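Local coordinates for protein transcriptional activator HlyU (Vibrio cholerae, PDB 4K2E) that activates transcription of the hemolysin gene hlyA as a winged-helix DNA-binding regulator and may promote expression of other virulence determinants, at residues Arg36-Ile40 with Arg57-Ser61; Leu44-Ser50 with Thr86-Leu91. All coordinates share one frame; numbering follows the deposited sequence.

Contact 1: Arg36-Ile40 with Arg57-Ser61; sequences RRLQI and RLELS
R36 reaches from helix 35-40 to the L58 carbonyl, near the C-terminal end of helix 51-58, its NH1 donating to L58 O at 3.0 Å with an N-H...O angle of 140°. The same NH1 donates to Q39 OE1, one helical turn on, also at 3.0 Å; there NH1 lies in the plane of the Q39 side-chain carbonyl, whereas it is tilted 21° from that of the L58 carbonyl. Two oxygens therefore grip one nitrogen and limit the swing of the guanidinium. Arginine suits the place because it offers a long greasy shaft as well as donors. L60 packs on the shaft and on the flat end: its CG sits over the centre of one guanidinium face, 3.6 Å from R36 CZ, while L60 CD1 lies beside R36 CG and NE. The bend at chi2 (-49°) turns the R36 chain toward this leucine. Helix 51-58 opens the predicted helix-turn-helix, and E59, with positive phi, starts the turn leading through the N-cap S61 into helix 62-74. Apolar contacts fill the buried side. L58 CD2 meets I40 CG1 at 3.5 Å, the two side chains crossing at about a right angle, and L58 CD1 lies 3.9 Å from Q39 CB. I40, branched and apolar, also packs on L65 and L72 of helix 62-74.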
ATOM      1  N   ARG A  36       4.944  -5.911 -10.340  1.00 40.41           N
ATOM      2  CA  ARG A  36       4.456  -5.643 -11.699  1.00 33.28           C
ATOM      3  C   ARG A  36       3.215  -4.714 -11.711  1.00 42.55           C
ATOM      4  O   ARG A  36       3.145  -3.745 -12.491  1.00 34.30           O
ATOM      5  CB  ARG A  36       4.195  -6.947 -12.469  1.00 31.22           C
ATOM      6  CG  ARG A  36       5.402  -7.864 -12.617  1.00 38.57           C
ATOM      7  CD  ARG A  36       6.623  -7.075 -13.116  1.00 41.02           C
ATOM      8  NE  ARG A  36       7.597  -7.931 -13.760  1.00 45.78           N
ATOM      9  CZ  ARG A  36       8.484  -7.504 -14.658  1.00 58.46           C
ATOM     10  NH1 ARG A  36       8.520  -6.222 -15.022  1.00 55.23           N
ATOM     11  NH2 ARG A  36       9.327  -8.364 -15.206  1.00 65.54           N
ATOM     12  N   ARG A  37       2.240  -4.970 -10.835  1.00 31.84           N
ATOM     13  CA  ARG A  37       1.070  -4.088 -10.813  1.00 36.39           C
ATOM     14  C   ARG A  37       1.442  -2.661 -10.412  1.00 32.78           C
ATOM     15  O   ARG A  37       0.955  -1.701 -11.024  1.00 31.90           O
ATOM     16  CB  ARG A  37      -0.067  -4.629  -9.931  1.00 35.67           C
ATOM     17  CG  ARG A  37      -0.737  -5.860 -10.493  1.00 30.01           C
ATOM     18  CD  ARG A  37      -1.959  -6.339  -9.703  1.00 32.30           C
ATOM     19  NE  ARG A  37      -1.773  -6.532  -8.245  1.00 33.52           N
ATOM     20  CZ  ARG A  37      -1.493  -7.683  -7.632  1.00 42.76           C
ATOM     21  NH1 ARG A  37      -1.277  -8.804  -8.323  1.00 39.18           N
ATOM     22  NH2 ARG A  37      -1.404  -7.713  -6.297  1.00 36.06           N
ATOM     23  N   LEU A  38       2.320  -2.527  -9.419  1.00 29.16           N
ATOM     24  CA  LEU A  38       2.798  -1.197  -9.037  1.00 35.34           C
ATOM     25  C   LEU A  38       3.542  -0.515 -10.199  1.00 35.51           C
ATOM     26  O   LEU A  38       3.385   0.671 -10.409  1.00 34.16           O
ATOM     27  CB  LEU A  38       3.750  -1.248  -7.856  1.00 32.94           C
ATOM     28  CG  LEU A  38       4.197   0.101  -7.284  1.00 41.24           C
ATOM     29  CD1 LEU A  38       2.983   0.846  -6.701  1.00 41.55           C
ATOM     30  CD2 LEU A  38       5.273  -0.112  -6.210  1.00 42.51           C
ATOM     31  N   GLN A  39       4.381  -1.261 -10.904  1.00 33.60           N
ATOM     32  CA  GLN A  39       5.104  -0.700 -12.067  1.00 39.25           C
ATOM     33  C   GLN A  39       4.141  -0.129 -13.107  1.00 40.83           C
ATOM     34  O   GLN A  39       4.327   0.998 -13.607  1.00 38.06           O
ATOM     35  CB  GLN A  39       6.038  -1.750 -12.695  1.00 44.39           C
ATOM     36  CG  GLN A  39       7.337  -1.950 -11.928  1.00 50.13           C
ATOM     37  CD  GLN A  39       8.107  -3.225 -12.313  1.00 56.98           C
ATOM     38  OE1 GLN A  39       7.834  -3.863 -13.334  1.00 50.55           O
ATOM     39  NE2 GLN A  39       9.075  -3.596 -11.477  1.00 61.23           N
ATOM     40  N   ILE A  40       3.109  -0.910 -13.427  1.00 31.60           N
ATOM     41  CA  ILE A  40       2.062  -0.441 -14.327  1.00 32.61           C
ATOM     42  C   ILE A  40       1.427   0.859 -13.809  1.00 33.10           C
ATOM     43  O   ILE A  40       1.323   1.888 -14.517  1.00 34.34           O
ATOM     44  CB  ILE A  40       0.973  -1.530 -14.475  1.00 31.03           C
ATOM     45  CG1 ILE A  40       1.568  -2.760 -15.172  1.00 35.42           C
ATOM     46  CG2 ILE A  40      -0.266  -1.000 -15.208  1.00 28.80           C
ATOM     47  CD1 ILE A  40       0.637  -3.992 -15.217  1.00 31.31           C
ATOM     48  N   ARG A  57       7.862  -1.449 -21.910  1.00 49.18           N
ATOM     49  CA  ARG A  57       8.579  -0.739 -20.850  1.00 60.40           C
ATOM     50  C   ARG A  57       8.833  -1.659 -19.659  1.00 56.08           C
ATOM     51  O   ARG A  57       9.863  -1.552 -18.994  1.00 66.10           O
ATOM     52  CB  ARG A  57       7.825   0.522 -20.405  1.00 62.19           C
ATOM     53  CG  ARG A  57       7.695   1.605 -21.451  1.00 72.35           C
ATOM     54  CD  ARG A  57       7.776   3.005 -20.846  1.00 80.87           C
ATOM     55  NE  ARG A  57       7.770   4.056 -21.867  1.00 90.50           N
ATOM     56  CZ  ARG A  57       8.866   4.585 -22.415  1.00 92.74           C
ATOM     57  NH1 ARG A  57       8.764   5.532 -23.341  1.00 93.90           N
ATOM     58  NH2 ARG A  57      10.069   4.168 -22.037  1.00 92.74           N
ATOM     59  N   LEU A  58       7.891  -2.553 -19.393  1.00 51.76           N
ATOM     60  CA  LEU A  58       8.006  -3.488 -18.271  1.00 47.54           C
ATOM     61  C   LEU A  58       8.837  -4.705 -18.673  1.00 56.98           C
ATOM     62  O   LEU A  58       9.336  -5.444 -17.815  1.00 50.51           O
ATOM     63  CB  LEU A  58       6.630  -3.959 -17.813  1.00 45.08           C
ATOM     64  CG  LEU A  58       5.864  -3.116 -16.775  1.00 51.00           C
ATOM     65  CD1 LEU A  58       6.486  -1.747 -16.606  1.00 54.12           C
ATOM     66  CD2 LEU A  58       4.423  -2.989 -17.195  1.00 52.84           C
ATOM     67  N   GLU A  59       8.990  -4.888 -19.985  1.00 45.75           N
ATOM     68  CA  GLU A  59       9.587  -6.099 -20.551  1.00 49.86           C
ATOM     69  C   GLU A  59       8.897  -7.383 -20.082  1.00 45.56           C
ATOM     70  O   GLU A  59       9.548  -8.393 -19.823  1.00 62.57           O
ATOM     71  CB  GLU A  59      11.096  -6.147 -20.334  1.00 50.99           C
ATOM     72  CG  GLU A  59      11.764  -5.045 -21.101  1.00 54.39           C
ATOM     73  CD  GLU A  59      13.255  -5.163 -21.162  1.00 69.21           C
ATOM     74  OE1 GLU A  59      13.831  -5.948 -20.385  1.00 58.57           O
ATOM     75  OE2 GLU A  59      13.841  -4.451 -22.001  1.00 62.26           O
ATOM     76  N   LEU A  60       7.575  -7.326 -19.993  1.00 42.80           N
ATOM     77  CA  LEU A  60       6.762  -8.504 -19.749  1.00 46.55           C
ATOM     78  C   LEU A  60       5.953  -8.773 -20.998  1.00 47.89           C
ATOM     79  O   LEU A  60       5.458  -7.843 -21.627  1.00 53.76           O
ATOM     80  CB  LEU A  60       5.804  -8.271 -18.582  1.00 57.51           C
ATOM     81  CG  LEU A  60       6.195  -8.720 -17.172  1.00 62.60           C
ATOM     82  CD1 LEU A  60       5.015  -8.510 -16.251  1.00 60.73           C
ATOM     83  CD2 LEU A  60       6.628 -10.181 -17.156  1.00 63.49           C
ATOM     84  N   SER A  61       5.814 -10.040 -21.362  1.00 49.70           N
ATOM     85  CA  SER A  61       5.017 -10.391 -22.522  1.00 53.70           C
ATOM     86  C   SER A  61       3.593  -9.923 -22.260  1.00 50.72           C
ATOM     87  O   SER A  61       3.182  -9.740 -21.106  1.00 42.32           O
ATOM     88  CB  SER A  61       5.030 -11.904 -22.748  1.00 56.01           C
ATOM     89  OG  SER A  61       4.465 -12.563 -21.619  1.00 60.71           O
TER

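Contact 2: Leu44-Ser50 with Thr86-Leu91; sequences LLDNELS and TVFYTL
The E48 side chain lies across T90 and F88 of strand 86-91, and its carbons pass from the one to the other. CB lies 3.6 Å from T90 CG2. CG, anti to the backbone N (chi1 -167°), touches that same methyl and comes 3.7 Å from F88 CB; CD stays close to F88 CB, with the carboxylate plane turned 33° from the ring. At the tip, OE2 accepts from a water at 2.6 Å, which also donates to F88 O and accepts from T90 OG1, while OE1 forms a salt bridge with R81 of strand 78-83. Glutamate suits this partly exposed position, its methylenes lying on apolar neighbours and its charge reaching arginine and water. Beyond it the backbones pair antiparallel: L49 and Y89 form a hydrogen-bonded pair, Y89 N to L49 O being 2.9 Å and nearly straight (176°), and S50 and F88 the adjoining non-hydrogen-bonded pair. S50 CB presses tightly on T86 CG2, and S50 OG caps E53 N of helix 51-58. L44 CB meets L91 CD2 at 3.7 Å and L44 CD1 meets Y89 CB; leucine suits this buried side, its branched end packing on strand 86-91 as the chain enters the type II turn L44-N47. A second water bridges L44 O and L91 N. This short edge strand joined to the two-stranded hairpin 78-91 makes the small antiparallel sheet of a winged helix, as in ArsR-family regulators, with the hairpin as its wing.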
ATOM      1  N   LEU A  44       1.419   4.778 -15.446  1.00 40.56           N
ATOM      2  CA  LEU A  44       0.193   5.412 -15.912  1.00 39.65           C
ATOM      3  C   LEU A  44      -0.008   6.799 -15.326  1.00 41.82           C
ATOM      4  O   LEU A  44      -0.803   7.590 -15.846  1.00 45.77           O
ATOM      5  CB  LEU A  44      -1.006   4.529 -15.591  1.00 37.71           C
ATOM      6  CG  LEU A  44      -1.045   3.276 -16.452  1.00 33.28           C
ATOM      7  CD1 LEU A  44      -2.208   2.450 -16.005  1.00 37.99           C
ATOM      8  CD2 LEU A  44      -1.168   3.681 -17.952  1.00 35.45           C
ATOM      9  N   LEU A  45       0.735   7.097 -14.259  1.00 40.73           N
ATOM     10  CA  LEU A  45       0.594   8.381 -13.568  1.00 45.21           C
ATOM     11  C   LEU A  45       0.766   9.554 -14.536  1.00 45.65           C
ATOM     12  O   LEU A  45       1.827   9.734 -15.151  1.00 51.02           O
ATOM     13  CB  LEU A  45       1.588   8.494 -12.415  1.00 44.98           C
ATOM     14  CG  LEU A  45       1.648   9.880 -11.757  1.00 51.66           C
ATOM     15  CD1 LEU A  45       0.322  10.196 -11.065  1.00 49.20           C
ATOM     16  CD2 LEU A  45       2.821   9.995 -10.783  1.00 53.44           C
ATOM     17  N   ASP A  46      -0.294  10.340 -14.670  1.00 50.99           N
ATOM     18  CA  ASP A  46      -0.339  11.445 -15.629  1.00 57.20           C
ATOM     19  C   ASP A  46      -0.098  11.008 -17.086  1.00 58.59           C
ATOM     20  O   ASP A  46       0.393  11.797 -17.874  1.00 59.75           O
ATOM     21  CB  ASP A  46       0.667  12.551 -15.271  1.00 69.03           C
ATOM     22  CG  ASP A  46       0.300  13.310 -14.003  1.00 73.92           C
ATOM     23  OD1 ASP A  46      -0.891  13.326 -13.611  1.00 64.14           O
ATOM     24  OD2 ASP A  46       1.221  13.908 -13.406  1.00 82.92           O
ATOM     25  N   ASN A  47      -0.437   9.766 -17.434  1.00 58.56           N
ATOM     26  CA  ASN A  47      -0.261   9.262 -18.800  1.00 60.86           C
ATOM     27  C   ASN A  47      -1.366   8.324 -19.224  1.00 55.55           C
ATOM     28  O   ASN A  47      -2.028   7.718 -18.393  1.00 57.93           O
ATOM     29  CB  ASN A  47       1.036   8.466 -18.942  1.00 63.51           C
ATOM     30  CG  ASN A  47       2.252   9.323 -18.901  1.00 68.16           C
ATOM     31  OD1 ASN A  47       2.666   9.890 -19.917  1.00 71.67           O
ATOM     32  ND2 ASN A  47       2.858   9.419 -17.727  1.00 63.36           N
ATOM     33  N   GLU A  48      -1.544   8.192 -20.530  1.00 54.02           N
ATOM     34  CA  GLU A  48      -2.340   7.113 -21.074  1.00 50.85           C
ATOM     35  C   GLU A  48      -1.374   6.266 -21.890  1.00 55.65           C
ATOM     36  O   GLU A  48      -0.689   6.777 -22.783  1.00 66.22           O
ATOM     37  CB  GLU A  48      -3.465   7.666 -21.947  1.00 58.96           C
ATOM     38  CG  GLU A  48      -4.530   6.646 -22.311  1.00 63.19           C
ATOM     39  CD  GLU A  48      -5.726   7.274 -23.002  1.00 62.54           C
ATOM     40  OE1 GLU A  48      -5.519   8.102 -23.894  1.00 57.30           O
ATOM     41  OE2 GLU A  48      -6.876   6.937 -22.661  1.00 65.49           O
ATOM     42  N   LEU A  49      -1.297   4.981 -21.582  1.00 48.67           N
ATOM     43  CA  LEU A  49      -0.335   4.093 -22.233  1.00 54.40           C
ATOM     44  C   LEU A  49      -1.060   2.897 -22.817  1.00 54.45           C
ATOM     45  O   LEU A  49      -2.006   2.377 -22.221  1.00 52.49           O
ATOM     46  CB  LEU A  49       0.731   3.609 -21.229  1.00 45.39           C
ATOM     47  CG  LEU A  49       1.654   4.713 -20.696  1.00 46.31           C
ATOM     48  CD1 LEU A  49       2.614   4.149 -19.694  1.00 61.34           C
ATOM     49  CD2 LEU A  49       2.414   5.376 -21.805  1.00 51.68           C
ATOM     50  N   SER A  50      -0.606   2.454 -23.981  1.00 58.75           N
ATOM     51  CA  SER A  50      -1.158   1.264 -24.588  1.00 56.38           C
ATOM     52  C   SER A  50      -0.604   0.042 -23.906  1.00 52.96           C
ATOM     53  O   SER A  50       0.400   0.117 -23.200  1.00 51.04           O
ATOM     54  CB  SER A  50      -0.798   1.211 -26.073  1.00 64.68           C
ATOM     55  OG  SER A  50       0.605   1.282 -26.241  1.00 61.06           O
ATOM     56  N   THR A  86      -5.744  -0.960 -30.441  1.00 69.57           N
ATOM     57  CA  THR A  86      -4.964  -0.586 -29.277  1.00 64.50           C
ATOM     58  C   THR A  86      -5.864  -0.379 -28.061  1.00 60.35           C
ATOM     59  O   THR A  86      -6.863   0.328 -28.142  1.00 58.09           O
ATOM     60  CB  THR A  86      -4.201   0.728 -29.547  1.00 66.76           C
ATOM     61  OG1 THR A  86      -3.295   0.554 -30.653  1.00 68.27           O
ATOM     62  CG2 THR A  86      -3.436   1.157 -28.313  1.00 64.01           C
ATOM     63  N   VAL A  87      -5.522  -1.009 -26.940  1.00 56.00           N
ATOM     64  CA  VAL A  87      -6.183  -0.704 -25.674  1.00 52.41           C
ATOM     65  C   VAL A  87      -5.299   0.214 -24.855  1.00 48.07           C
ATOM     66  O   VAL A  87      -4.101  -0.045 -24.674  1.00 49.47           O
ATOM     67  CB  VAL A  87      -6.564  -1.971 -24.855  1.00 56.84           C
ATOM     68  CG1 VAL A  87      -7.354  -1.585 -23.638  1.00 53.17           C
ATOM     69  CG2 VAL A  87      -7.393  -2.934 -25.699  1.00 57.91           C
ATOM     70  N   PHE A  88      -5.899   1.306 -24.400  1.00 46.70           N
ATOM     71  CA  PHE A  88      -5.221   2.358 -23.665  1.00 44.70           C
ATOM     72  C   PHE A  88      -5.678   2.373 -22.225  1.00 40.26           C
ATOM     73  O   PHE A  88      -6.874   2.428 -21.958  1.00 41.50           O
ATOM     74  CB  PHE A  88      -5.574   3.720 -24.256  1.00 47.97           C
ATOM     75  CG  PHE A  88      -4.839   4.040 -25.522  1.00 50.43           C
ATOM     76  CD1 PHE A  88      -3.451   4.225 -25.509  1.00 51.49           C
ATOM     77  CD2 PHE A  88      -5.523   4.161 -26.721  1.00 59.29           C
ATOM     78  CE1 PHE A  88      -2.766   4.526 -26.678  1.00 55.14           C
ATOM     79  CE2 PHE A  88      -4.850   4.453 -27.887  1.00 57.02           C
ATOM     80  CZ  PHE A  88      -3.473   4.645 -27.869  1.00 60.34           C
ATOM     81  N   TYR A  89      -4.716   2.397 -21.315  1.00 44.64           N
ATOM     82  CA  TYR A  89      -5.001   2.366 -19.879  1.00 44.84           C
ATOM     83  C   TYR A  89      -4.696   3.706 -19.218  1.00 44.57           C
ATOM     84  O   TYR A  89      -3.721   4.361 -19.595  1.00 46.80           O
ATOM     85  CB  TYR A  89      -4.131   1.284 -19.232  1.00 40.54           C
ATOM     86  CG  TYR A  89      -4.716  -0.091 -19.385  1.00 47.05           C
ATOM     87  CD1 TYR A  89      -4.642  -0.787 -20.589  1.00 41.34           C
ATOM     88  CD2 TYR A  89      -5.380  -0.685 -18.332  1.00 46.45           C
ATOM     89  CE1 TYR A  89      -5.219  -2.052 -20.718  1.00 46.39           C
ATOM     90  CE2 TYR A  89      -5.944  -1.931 -18.444  1.00 45.14           C
ATOM     91  CZ  TYR A  89      -5.855  -2.619 -19.627  1.00 41.62           C
ATOM     92  OH  TYR A  89      -6.441  -3.857 -19.689  1.00 44.38           O
ATOM     93  N   THR A  90      -5.506   4.103 -18.232  1.00 39.53           N
ATOM     94  CA  THR A  90      -5.182   5.275 -17.407  1.00 36.26           C
ATOM     95  C   THR A  90      -5.490   4.934 -15.938  1.00 39.62           C
ATOM     96  O   THR A  90      -6.230   3.996 -15.672  1.00 36.28           O
ATOM     97  CB  THR A  90      -6.047   6.483 -17.750  1.00 39.32           C
ATOM     98  OG1 THR A  90      -7.377   6.042 -17.996  1.00 43.46           O
ATOM     99  CG2 THR A  90      -5.543   7.209 -18.990  1.00 43.69           C
ATOM    100  N   LEU A  91      -4.981   5.716 -14.991  1.00 40.19           N
ATOM    101  CA  LEU A  91      -5.402   5.524 -13.579  1.00 37.16           C
ATOM    102  C   LEU A  91      -6.834   5.982 -13.428  1.00 43.93           C
ATOM    103  O   LEU A  91      -7.290   6.870 -14.163  1.00 42.74           O
ATOM    104  CB  LEU A  91      -4.526   6.349 -12.652  1.00 37.52           C
ATOM    105  CG  LEU A  91      -3.050   5.976 -12.670  1.00 35.42           C
ATOM    106  CD1 LEU A  91      -2.278   6.825 -11.649  1.00 38.97           C
ATOM    107  CD2 LEU A  91      -2.830   4.489 -12.385  1.00 34.95           C
TER
HETATM  108  O   HOH W   1      -3.578   7.899 -15.922  1.00 39.89           O
HETATM  109  O   HOH W   2      -7.530   5.088 -20.910  1.00 54.60           O

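Contact 1 is the more buried of the two and joins helix 35-40 to the end of helix 51-58 and the turn after it; contact 2, partly buried, joins a turn and a short strand to strand 86-91 and carries a more exposed polar edge. Their centres lie 13 Å apart, and the segments alternate along the chain: 36-40, 44-50, 57-61, 86-91. Strand 49-50 runs directly into helix 51-58, so one continuous piece of chain pairs with the hairpin at its start and meets helix 35-40 at its end. The chemistry follows the place. Among the helices a side-chain donor takes up a helix-end carbonyl amid leucine and isoleucine packing, whereas in the sheet backbone bonds set the register and waters bridge the two segments.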